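Farnesyl diphosphate synthase (Rhodobacter capsulatus, PDB 3M0G) probably condenses isopentenyl diphosphate with an allylic diphosphate, with magnesium as cofactor, to build the prenyl chains that feed carotenoid and chlorophyll synthesis. Local coordinates at residues 41-46 / 69-74. Numbering follows the deposited sequence.
Sequences GKRLRA and AVEALH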
# COMPACT_ATOMS: atom_id res chain seq x y z
N GLY B 41 -8.48 -6.02 -18.79
CA GLY B 41 -8.95 -4.66 -18.56
C GLY B 41 -8.60 -3.75 -19.72
O GLY B 41 -7.67 -4.05 -20.49
N LYS B 42 -9.33 -2.65 -19.84
CA LYS B 42 -9.16 -1.71 -20.95
C LYS B 42 -7.87 -0.89 -20.81
O LYS B 42 -7.39 -0.31 -21.79
CB LYS B 42 -10.40 -0.82 -21.12
CG LYS B 42 -10.46 0.35 -20.15
CD LYS B 42 -11.85 0.95 -19.99
CE LYS B 42 -11.74 2.21 -19.14
NZ LYS B 42 -12.78 2.33 -18.10
N ARG B 43 -7.32 -0.86 -19.60
CA ARG B 43 -6.02 -0.23 -19.31
C ARG B 43 -6.04 1.30 -19.45
O ARG B 43 -5.04 1.89 -19.86
CB ARG B 43 -4.90 -0.85 -20.19
CG ARG B 43 -4.72 -2.38 -20.13
CD ARG B 43 -4.51 -2.93 -18.69
NE ARG B 43 -3.89 -4.27 -18.66
CZ ARG B 43 -3.60 -4.97 -17.56
NH1 ARG B 43 -3.86 -4.47 -16.35
NH2 ARG B 43 -3.04 -6.17 -17.65
N LEU B 44 -7.17 1.95 -19.13
CA LEU B 44 -7.29 3.43 -19.24
C LEU B 44 -6.16 4.17 -18.52
O LEU B 44 -5.55 5.07 -19.07
CB LEU B 44 -8.66 3.95 -18.73
CG LEU B 44 -8.90 5.48 -18.65
CD1 LEU B 44 -8.70 6.17 -19.98
CD2 LEU B 44 -10.28 5.80 -18.07
N ARG B 45 -5.90 3.77 -17.29
CA ARG B 45 -4.95 4.47 -16.43
C ARG B 45 -3.52 4.32 -16.95
O ARG B 45 -2.80 5.31 -17.10
CB ARG B 45 -5.13 4.00 -15.00
CG ARG B 45 -6.51 4.40 -14.47
CD ARG B 45 -6.91 3.63 -13.21
NE ARG B 45 -8.30 3.91 -12.84
CZ ARG B 45 -9.36 3.33 -13.41
NH1 ARG B 45 -9.22 2.45 -14.39
NH2 ARG B 45 -10.58 3.66 -13.01
N ALA B 46 -3.16 3.08 -17.26
CA ALA B 46 -1.87 2.77 -17.86
C ALA B 46 -1.71 3.58 -19.15
O ALA B 46 -0.63 4.07 -19.46
CB ALA B 46 -1.78 1.30 -18.14
N ALA B 69 2.46 0.41 -12.18
CA ALA B 69 2.09 0.75 -10.80
C ALA B 69 0.62 1.14 -10.68
O ALA B 69 -0.05 0.69 -9.72
CB ALA B 69 2.99 1.88 -10.25
N VAL B 70 0.13 1.98 -11.59
CA VAL B 70 -1.26 2.42 -11.53
C VAL B 70 -2.24 1.30 -11.84
O VAL B 70 -3.30 1.24 -11.24
CB VAL B 70 -1.58 3.76 -12.33
CG1 VAL B 70 -1.59 3.58 -13.84
CG2 VAL B 70 -2.88 4.39 -11.87
N GLU B 71 -1.87 0.41 -12.76
CA GLU B 71 -2.70 -0.77 -13.03
C GLU B 71 -2.70 -1.74 -11.85
O GLU B 71 -3.74 -2.32 -11.49
CB GLU B 71 -2.25 -1.46 -14.31
CG GLU B 71 -2.61 -0.71 -15.57
CD GLU B 71 -4.12 -0.60 -15.78
OE1 GLU B 71 -4.82 -1.62 -15.63
OE2 GLU B 71 -4.60 0.51 -16.10
N ALA B 72 -1.53 -1.91 -11.24
CA ALA B 72 -1.43 -2.69 -10.00
C ALA B 72 -2.31 -2.12 -8.89
O ALA B 72 -3.01 -2.87 -8.22
CB ALA B 72 0.03 -2.76 -9.53
N LEU B 73 -2.26 -0.80 -8.70
CA LEU B 73 -3.03 -0.16 -7.65
C LEU B 73 -4.54 -0.33 -7.97
O LEU B 73 -5.34 -0.63 -7.08
CB LEU B 73 -2.62 1.33 -7.50
CG LEU B 73 -2.86 2.16 -6.20
CD1 LEU B 73 -4.32 2.20 -5.83
CD2 LEU B 73 -2.01 1.66 -5.00
N HIS B 74 -4.90 -0.15 -9.23
CA HIS B 74 -6.31 -0.30 -9.63
C HIS B 74 -6.78 -1.72 -9.38
O HIS B 74 -7.90 -1.94 -8.84
CB HIS B 74 -6.50 0.06 -11.10
CG HIS B 74 -7.93 -0.02 -11.56
ND1 HIS B 74 -8.32 -0.79 -12.63
CD2 HIS B 74 -9.04 0.59 -11.11
CE1 HIS B 74 -9.62 -0.66 -12.81
NE2 HIS B 74 -10.09 0.17 -11.89
O HOH W 1 -7.24 -1.98 -16.61
O HOH W 2 -7.06 1.25 -15.79
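Glu71 and Arg43 form a salt bridge, NH1 to OE1 at 3.1 Å. OE1 lies in the guanidinium plane at its edge, with the carboxylate turned 89° from that plane. Arg43 is shared: its NH2 makes a second salt bridge, to Glu15, and a hydrogen bond to the carbonyl O of Ala38. The other carboxylate oxygen of Glu71, OE2, takes the backbone N-H of Ala46 on its anti lone pair at 3.2 Å, so Glu71 binds the first turn of helix 44-55, just past Arg43 at the N-cap. Two waters bridge the segments: one donates to Glu71 OE1 at 2.6 Å and weakly accepts from Arg43 N; the other donates to Glu71 OE2 and accepts from both N and NH1 of Arg45. Bent at chi2 (-64°), Glu71 brings both oxygens back to segment 41-46, while its CG presses on Ala46 CB at 3.4 Å. An alanine in place of Glu71 would probably deprive Arg43 of one of its two carboxylate partners and the Ala46 N-H of its acceptor, and leave both waters less firmly held.

One turn past Glu71, His74 carries the Arg45 guanidinium on its ring, 3.8 Å between the two centres and the planes 12° from parallel, with NH1 over the middle of the imidazole. Val70 CG1 packs against Arg45 CB at 3.7 Å, and Leu182 of helix 168-194 touches Val70, Arg45 and His74. In the family's Gly-Lys-Arg-Leu-Arg motif, Lys42 and Arg45, with His74, match residues of relatives and probably line the isopentenyl diphosphate site of this all-helical prenyltransferase fold, while Arg43 turns inward to its salt bridges.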